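Local coordinates for acyl carrier protein (Thermotoga maritima MSB8, PDB 6LVU) that probably carries the growing acyl chain during fatty acid biosynthesis, as a small helical carrier protein of the acyl carrier protein family, at residues R4-F8 / Q25-E29; K10-I15 / D49-F54. All blocks are in the same frame, centred on the assembly; numbering follows the deposited sequence.

Overall arrangement
Both contacts belong to the small helical bundle of an acyl carrier protein and use the same first helix, 4-19. Contact 1 joins its N-terminal turn to the loop segment 25-29, while contact 2 packs its middle turns against the C-terminal part of helix 42-54. Along the chain the segments alternate: 4-8, 10-15, 25-29, 49-54. The centres lie about 11 Å apart, and the contacts touch where Val26 CG2 meets Ile15 CG2 at 4.0 Å. Contact 1 is a surface clasp that fastens the connecting loop; contact 2 is partly buried and has zinc ions at its outer side. Helix 69-79 touches residues of both, so the same third helix backs them.

Contact 1: residues R4-F8 / Q25-E29; sequences REEIF and QVTEE
Arg4 and Glu28 clasp each other in a bidentate salt bridge that ties the first turn of helix 4-19 to the long loop leading to helix 42-54, in the helical bundle of the acyl carrier fold. The guanidinium grips side-on, one nitrogen to each oxygen. Arg4 NH2 reaches Glu28 OE1 at 3.0 Å, nearly straight at 165° and on the syn lone pair; Arg4 NE meets Glu28 OE2 at 3.2 Å, again from the syn side but tilted out of the carboxylate plane. Two bonds restrict rotation of both groups, although their planes remain 34° apart. Arginine suits this place because its remaining nitrogen, NH1, can bind Glu77 and Ser74 of helix 69-79, linking three parts of the fold.

Glu28 attains this position through a bend at chi2, which turns the carboxylate back to the helix. Beside the salt bridge lies Phe8, one turn on from Arg4, with CG swung opposite the backbone N (chi1 168°). Its flat ring spans from helix to loop, reaching the backbone of Val26 and Thr27, with its hydrocarbon rim beside a loop carbonyl and the Glu28 carboxylate. Glu28 OE2 stands obliquely to the ring, 3.9 Å from Phe8 CD2. At the far end the ring presents its edge to the loop backbone, Phe8 CZ lying 3.6 Å from Val26 O.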
ATOM      1  N   ARG A   4       6.145   1.222  12.352  1.00 13.84           N
ATOM      2  CA  ARG A   4       4.863   1.253  11.650  1.00 18.89           C
ATOM      3  C   ARG A   4       4.539   2.658  11.177  1.00 17.17           C
ATOM      4  O   ARG A   4       4.089   2.855  10.040  1.00 16.00           O
ATOM      5  CB  ARG A   4       3.716   0.756  12.526  1.00 15.51           C
ATOM      6  CG  ARG A   4       2.382   0.651  11.717  1.00 19.79           C
ATOM      7  CD  ARG A   4       1.479  -0.447  12.211  1.00 20.57           C
ATOM      8  NE  ARG A   4       0.361  -0.745  11.314  1.00 24.00           N
ATOM      9  CZ  ARG A   4       0.144  -1.945  10.781  1.00 17.14           C
ATOM     10  NH1 ARG A   4       0.976  -2.946  11.034  1.00 12.06           N
ATOM     11  NH2 ARG A   4      -0.901  -2.148   9.989  1.00 23.63           N
ATOM     12  N   GLU A   5       4.756   3.649  12.049  1.00 15.13           N
ATOM     13  CA  GLU A   5       4.465   5.029  11.694  1.00 14.36           C
ATOM     14  C   GLU A   5       5.333   5.470  10.521  1.00 15.58           C
ATOM     15  O   GLU A   5       4.867   6.207   9.642  1.00 15.18           O
ATOM     16  CB  GLU A   5       4.655   5.931  12.916  1.00 17.07           C
ATOM     17  CG  GLU A   5       3.453   5.913  13.887  1.00 12.00           C
ATOM     18  CD  GLU A   5       3.834   6.433  15.299  1.00 23.12           C
ATOM     19  OE1 GLU A   5       4.908   7.067  15.465  1.00 15.11           O
ATOM     20  OE2 GLU A   5       3.048   6.222  16.244  1.00 23.34           O
ATOM     21  N   GLU A   6       6.588   4.998  10.471  1.00 15.94           N
ATOM     22  CA  GLU A   6       7.464   5.298   9.341  1.00 18.64           C
ATOM     23  C   GLU A   6       6.948   4.647   8.064  1.00 16.69           C
ATOM     24  O   GLU A   6       6.833   5.300   7.022  1.00 16.79           O
ATOM     25  CB  GLU A   6       8.886   4.805   9.608  1.00 19.94           C
ATOM     26  CG  GLU A   6       9.762   4.875   8.346  1.00 22.54           C
ATOM     27  CD  GLU A   6      11.175   4.313   8.527  1.00 34.18           C
ATOM     28  OE1 GLU A   6      11.457   3.662   9.558  1.00 30.69           O
ATOM     29  OE2 GLU A   6      12.014   4.532   7.623  1.00 38.09           O
ATOM     30  N   ILE A   7       6.662   3.348   8.130  1.00 14.34           N
ATOM     31  CA  ILE A   7       6.193   2.620   6.963  1.00 12.17           C
ATOM     32  C   ILE A   7       4.885   3.209   6.472  1.00 13.81           C
ATOM     33  O   ILE A   7       4.712   3.478   5.276  1.00 12.45           O
ATOM     34  CB  ILE A   7       6.038   1.129   7.305  1.00 17.11           C
ATOM     35  CG1 ILE A   7       7.394   0.536   7.663  1.00 14.18           C
ATOM     36  CG2 ILE A   7       5.386   0.371   6.143  1.00 12.74           C
ATOM     37  CD1 ILE A   7       7.300  -0.815   8.312  1.00 19.81           C
ATOM     38  N   PHE A   8       3.947   3.438   7.392  1.00 13.67           N
ATOM     39  CA  PHE A   8       2.640   3.948   7.001  1.00 16.03           C
ATOM     40  C   PHE A   8       2.729   5.346   6.378  1.00 14.05           C
ATOM     41  O   PHE A   8       2.012   5.652   5.418  1.00 14.63           O
ATOM     42  CB  PHE A   8       1.691   3.953   8.205  1.00 13.69           C
ATOM     43  CG  PHE A   8       0.444   4.723   7.956  1.00 18.53           C
ATOM     44  CD1 PHE A   8       0.263   5.977   8.508  1.00 26.17           C
ATOM     45  CD2 PHE A   8      -0.526   4.222   7.116  1.00 23.05           C
ATOM     46  CE1 PHE A   8      -0.884   6.700   8.251  1.00 29.79           C
ATOM     47  CE2 PHE A   8      -1.667   4.942   6.844  1.00 23.58           C
ATOM     48  CZ  PHE A   8      -1.849   6.177   7.414  1.00 27.84           C
ATOM     49  N   GLN A  25      -7.461  11.088   2.906  1.00 24.39           N
ATOM     50  CA  GLN A  25      -8.279   9.907   2.638  1.00 26.81           C
ATOM     51  C   GLN A  25      -7.548   8.587   2.886  1.00 23.97           C
ATOM     52  O   GLN A  25      -8.189   7.526   2.871  1.00 18.50           O
ATOM     53  CB  GLN A  25      -8.791   9.916   1.179  1.00 21.78           C
ATOM     54  CG  GLN A  25      -9.279  11.279   0.675  1.00 28.26           C
ATOM     55  CD  GLN A  25      -9.548  11.298  -0.834  1.00 35.37           C
ATOM     56  OE1 GLN A  25      -9.003  12.127  -1.570  1.00 27.01           O
ATOM     57  NE2 GLN A  25     -10.401  10.371  -1.297  1.00 25.56           N
ATOM     58  N   VAL A  26      -6.232   8.603   3.070  1.00 23.78           N
ATOM     59  CA  VAL A  26      -5.453   7.373   3.160  1.00 23.15           C
ATOM     60  C   VAL A  26      -5.279   7.048   4.639  1.00 21.92           C
ATOM     61  O   VAL A  26      -4.412   7.595   5.318  1.00 26.41           O
ATOM     62  CB  VAL A  26      -4.116   7.493   2.430  1.00 25.13           C
ATOM     63  CG1 VAL A  26      -3.332   6.177   2.519  1.00 22.79           C
ATOM     64  CG2 VAL A  26      -4.356   7.892   0.986  1.00 19.93           C
ATOM     65  N   THR A  27      -6.104   6.139   5.140  1.00 21.96           N
ATOM     66  CA  THR A  27      -6.045   5.678   6.515  1.00 21.66           C
ATOM     67  C   THR A  27      -5.751   4.186   6.524  1.00 24.15           C
ATOM     68  O   THR A  27      -5.821   3.511   5.491  1.00 21.55           O
ATOM     69  CB  THR A  27      -7.359   5.953   7.241  1.00 21.26           C
ATOM     70  OG1 THR A  27      -8.395   5.187   6.619  1.00 24.90           O
ATOM     71  CG2 THR A  27      -7.714   7.445   7.160  1.00 23.27           C
ATOM     72  N   GLU A  28      -5.412   3.672   7.713  1.00 18.41           N
ATOM     73  CA  GLU A  28      -5.175   2.239   7.852  1.00 27.11           C
ATOM     74  C   GLU A  28      -6.358   1.402   7.371  1.00 22.32           C
ATOM     75  O   GLU A  28      -6.159   0.309   6.834  1.00 25.16           O
ATOM     76  CB  GLU A  28      -4.880   1.878   9.311  1.00 31.61           C
ATOM     77  CG  GLU A  28      -3.550   2.380   9.867  1.00 35.76           C
ATOM     78  CD  GLU A  28      -2.487   1.296   9.907  1.00 36.03           C
ATOM     79  OE1 GLU A  28      -2.873   0.102   9.900  1.00 28.28           O
ATOM     80  OE2 GLU A  28      -1.278   1.643  10.008  1.00 31.20           O
ATOM     81  N   GLU A  29      -7.584   1.903   7.530  1.00 21.86           N
ATOM     82  CA  GLU A  29      -8.801   1.143   7.236  1.00 27.50           C
ATOM     83  C   GLU A  29      -9.282   1.287   5.802  1.00 23.07           C
ATOM     84  O   GLU A  29     -10.251   0.620   5.433  1.00 30.40           O
ATOM     85  CB  GLU A  29      -9.956   1.565   8.159  1.00 25.53           C
ATOM     86  CG  GLU A  29      -9.856   1.109   9.611  1.00 34.69           C
ATOM     87  CD  GLU A  29      -8.721   1.764  10.361  1.00 40.23           C
ATOM     88  OE1 GLU A  29      -8.538   3.006  10.229  1.00 43.14           O
ATOM     89  OE2 GLU A  29      -8.011   1.027  11.085  1.00 40.73           O
TER

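Contact 2: residues K10-I15 / D49-F54; sequences KVKSII and DFESEF. With ZN (zinc ion), chain E; ZN (zinc ion), chain C.
Phe50 lays its ring against Val11, Ile14 and Ile15, where helices 4-19 and 42-54 pack in the acyl carrier bundle. The two helical segments cross at 138° between their N-to-C directions, well off antiparallel, with their axes 11.0 Å apart, a spacing that leaves room for large apolar side chains. Val11 CG2 lies over one face of the Phe50 ring, displaced to its rim, whereas Ile15 CG1 meets the edge, 3.8 Å from Phe50 CZ. From an oblique direction Ile14 CG2 presses closest, 3.4 Å from Phe50 CE1. The beta-branched residues suit the helix here: each offers methyl or methylene groups close to its backbone, against which a flat ring can settle. Ile72 of helix 69-79 also touches Val11 and Phe50, extending the core.

One turn along, Phe54 takes the place beside Val11 and Lys10. Its CZ approaches Lys10 CB at 3.7 Å, so the lysine's aliphatic stem supplies packing while its NZ turns outward to a salt bridge with Glu6. That division of labour fits lysine to the border of the core.

Glu53 serves two environments as well. With CG opposite the backbone N (chi1 -170°) and a bend at chi2, its methylene group slides past Ile14, whose CD1 lies 3.6 Å from Glu53 CG, and its carboxylate binds one zinc ion through OE1, a water being bound to that ion too. A second zinc ion is held by Asp49, with Asp45 as a further ligand on the same helix; two acidic residues one turn apart can readily share a metal. A water occupies another position on this second ion. Asp49 OD2 makes a longer approach to it, at 2.8 Å, while Asp49 OD1 sits 2.1 Å from the same zinc.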
ATOM      1  N   LYS A  10       5.223   6.596   4.615  1.00 13.65           N
ATOM      2  CA  LYS A  10       5.744   6.449   3.254  1.00 16.59           C
ATOM      3  C   LYS A  10       4.748   5.740   2.345  1.00 20.53           C
ATOM      4  O   LYS A  10       4.657   6.051   1.147  1.00 19.44           O
ATOM      5  CB  LYS A  10       7.075   5.700   3.279  1.00 11.79           C
ATOM      6  CG  LYS A  10       8.231   6.472   3.972  1.00 14.20           C
ATOM      7  CD  LYS A  10       9.500   5.593   3.958  1.00 16.47           C
ATOM      8  CE  LYS A  10      10.780   6.378   4.131  1.00 21.16           C
ATOM      9  NZ  LYS A  10      11.254   6.358   5.536  1.00 21.92           N
ATOM     10  N   VAL A  11       4.035   4.746   2.877  1.00 13.33           N
ATOM     11  CA  VAL A  11       3.006   4.090   2.075  1.00 16.25           C
ATOM     12  C   VAL A  11       1.951   5.104   1.677  1.00 15.68           C
ATOM     13  O   VAL A  11       1.438   5.092   0.551  1.00 15.78           O
ATOM     14  CB  VAL A  11       2.393   2.909   2.852  1.00 13.24           C
ATOM     15  CG1 VAL A  11       1.024   2.573   2.282  1.00 11.95           C
ATOM     16  CG2 VAL A  11       3.332   1.679   2.808  1.00 12.14           C
ATOM     17  N   LYS A  12       1.637   6.019   2.587  1.00 15.92           N
ATOM     18  CA  LYS A  12       0.554   6.956   2.350  1.00 17.44           C
ATOM     19  C   LYS A  12       0.944   7.980   1.294  1.00 20.00           C
ATOM     20  O   LYS A  12       0.138   8.312   0.417  1.00 15.88           O
ATOM     21  CB  LYS A  12       0.176   7.622   3.675  1.00 15.83           C
ATOM     22  CG  LYS A  12      -0.632   8.892   3.544  1.00 23.52           C
ATOM     23  CD  LYS A  12      -1.044   9.398   4.920  1.00 23.29           C
ATOM     24  CE  LYS A  12       0.175   9.851   5.710  1.00 28.49           C
ATOM     25  NZ  LYS A  12      -0.157  10.246   7.105  1.00 36.37           N
ATOM     26  N   SER A  13       2.199   8.434   1.317  1.00 17.40           N
ATOM     27  CA  SER A  13       2.663   9.382   0.317  1.00 17.97           C
ATOM     28  C   SER A  13       2.671   8.747  -1.068  1.00 17.50           C
ATOM     29  O   SER A  13       2.199   9.343  -2.043  1.00 16.09           O
ATOM     30  CB  SER A  13       4.062   9.878   0.697  1.00 16.66           C
ATOM     31  OG  SER A  13       3.993  10.701   1.858  1.00 21.01           O
ATOM     32  N   ILE A  14       3.212   7.536  -1.175  1.00 15.23           N
ATOM     33  CA  ILE A  14       3.259   6.867  -2.468  1.00 13.39           C
ATOM     34  C   ILE A  14       1.851   6.676  -3.016  1.00 13.80           C
ATOM     35  O   ILE A  14       1.601   6.919  -4.199  1.00 14.96           O
ATOM     36  CB  ILE A  14       4.010   5.529  -2.346  1.00 15.11           C
ATOM     37  CG1 ILE A  14       5.491   5.785  -2.025  1.00 18.26           C
ATOM     38  CG2 ILE A  14       3.858   4.708  -3.590  1.00 13.80           C
ATOM     39  CD1 ILE A  14       6.242   4.535  -1.576  1.00 15.82           C
ATOM     40  N   ILE A  15       0.914   6.238  -2.165  1.00 16.20           N
ATOM     41  CA  ILE A  15      -0.450   6.009  -2.646  1.00 18.32           C
ATOM     42  C   ILE A  15      -1.051   7.312  -3.125  1.00 20.01           C
ATOM     43  O   ILE A  15      -1.654   7.381  -4.207  1.00 15.62           O
ATOM     44  CB  ILE A  15      -1.315   5.358  -1.549  1.00 17.11           C
ATOM     45  CG1 ILE A  15      -0.949   3.889  -1.374  1.00 20.93           C
ATOM     46  CG2 ILE A  15      -2.792   5.503  -1.879  1.00 16.47           C
ATOM     47  CD1 ILE A  15      -1.768   3.191  -0.291  1.00 13.59           C
ATOM     48  N   ASP A  49       6.472  -0.498  -6.298  1.00 25.61           N
ATOM     49  CA  ASP A  49       7.016   0.743  -5.773  1.00 24.58           C
ATOM     50  C   ASP A  49       7.324   0.610  -4.285  1.00 23.12           C
ATOM     51  O   ASP A  49       8.396   1.034  -3.837  1.00 22.91           O
ATOM     52  CB  ASP A  49       6.045   1.876  -6.090  1.00 23.26           C
ATOM     53  CG  ASP A  49       5.835   2.027  -7.591  1.00 31.04           C
ATOM     54  OD1 ASP A  49       6.775   1.687  -8.349  1.00 33.91           O
ATOM     55  OD2 ASP A  49       4.739   2.432  -8.028  1.00 37.43           O
ATOM     56  N   PHE A  50       6.433  -0.047  -3.521  1.00 21.97           N
ATOM     57  CA  PHE A  50       6.732  -0.366  -2.123  1.00 20.78           C
ATOM     58  C   PHE A  50       7.918  -1.314  -2.004  1.00 22.28           C
ATOM     59  O   PHE A  50       8.740  -1.180  -1.088  1.00 23.52           O
ATOM     60  CB  PHE A  50       5.501  -0.963  -1.421  1.00 17.97           C
ATOM     61  CG  PHE A  50       4.290  -0.061  -1.442  1.00 17.68           C
ATOM     62  CD1 PHE A  50       4.430   1.318  -1.293  1.00 21.78           C
ATOM     63  CD2 PHE A  50       3.027  -0.574  -1.643  1.00 15.62           C
ATOM     64  CE1 PHE A  50       3.322   2.155  -1.344  1.00 18.24           C
ATOM     65  CE2 PHE A  50       1.917   0.262  -1.678  1.00 17.81           C
ATOM     66  CZ  PHE A  50       2.060   1.618  -1.530  1.00 14.87           C
ATOM     67  N   GLU A  51       8.024  -2.281  -2.921  1.00 22.80           N
ATOM     68  CA  GLU A  51       9.158  -3.204  -2.901  1.00 24.55           C
ATOM     69  C   GLU A  51      10.479  -2.456  -3.017  1.00 27.19           C
ATOM     70  O   GLU A  51      11.423  -2.721  -2.262  1.00 26.76           O
ATOM     71  CB  GLU A  51       9.021  -4.219  -4.036  1.00 27.58           C
ATOM     72  CG  GLU A  51       8.228  -5.449  -3.634  1.00 35.12           C
ATOM     73  CD  GLU A  51       7.935  -6.387  -4.781  1.00 38.69           C
ATOM     74  OE1 GLU A  51       7.460  -7.511  -4.512  1.00 44.10           O
ATOM     75  OE2 GLU A  51       8.192  -6.026  -5.951  1.00 41.85           O
ATOM     76  N   SER A  52      10.551  -1.495  -3.937  1.00 24.78           N
ATOM     77  CA  SER A  52      11.758  -0.703  -4.119  1.00 21.66           C
ATOM     78  C   SER A  52      11.918   0.343  -3.025  1.00 24.38           C
ATOM     79  O   SER A  52      13.040   0.759  -2.733  1.00 26.16           O
ATOM     80  CB  SER A  52      11.728  -0.040  -5.495  1.00 30.76           C
ATOM     81  OG  SER A  52      12.496   1.146  -5.515  1.00 40.00           O
ATOM     82  N   GLU A  53      10.819   0.796  -2.427  1.00 22.62           N
ATOM     83  CA  GLU A  53      10.911   1.802  -1.376  1.00 20.69           C
ATOM     84  C   GLU A  53      11.558   1.241  -0.104  1.00 21.38           C
ATOM     85  O   GLU A  53      12.410   1.891   0.509  1.00 20.67           O
ATOM     86  CB  GLU A  53       9.515   2.359  -1.099  1.00 18.98           C
ATOM     87  CG  GLU A  53       9.471   3.556  -0.208  1.00 19.90           C
ATOM     88  CD  GLU A  53      10.095   4.786  -0.852  1.00 24.94           C
ATOM     89  OE1 GLU A  53      10.571   5.660  -0.097  1.00 22.68           O
ATOM     90  OE2 GLU A  53      10.113   4.884  -2.106  1.00 25.98           O
ATOM     91  N   PHE A  54      11.169   0.042   0.316  1.00 21.43           N
ATOM     92  CA  PHE A  54      11.614  -0.493   1.593  1.00 20.23           C
ATOM     93  C   PHE A  54      12.612  -1.626   1.445  1.00 26.34           C
ATOM     94  O   PHE A  54      13.076  -2.160   2.461  1.00 30.23           O
ATOM     95  CB  PHE A  54      10.418  -0.974   2.414  1.00 18.74           C
ATOM     96  CG  PHE A  54       9.408   0.093   2.689  1.00 17.45           C
ATOM     97  CD1 PHE A  54       9.598   0.994   3.711  1.00 16.37           C
ATOM     98  CD2 PHE A  54       8.273   0.198   1.909  1.00 16.36           C
ATOM     99  CE1 PHE A  54       8.666   1.984   3.958  1.00 18.83           C
ATOM    100  CE2 PHE A  54       7.337   1.177   2.151  1.00 18.84           C
ATOM    101  CZ  PHE A  54       7.532   2.076   3.175  1.00 15.95           C
TER
HETATM  102 ZN    ZN E 103       5.955   1.353 -10.269  1.00 53.75          ZN
HETATM  103 ZN    ZN C 101      10.825   7.588  -0.869  1.00 28.67          ZN
HETATM  104  O   HOH W   1      12.550   7.625  -2.297  1.00 33.41           O
HETATM  105  O   HOH W   2       4.920   3.405 -10.396  1.00 28.28           O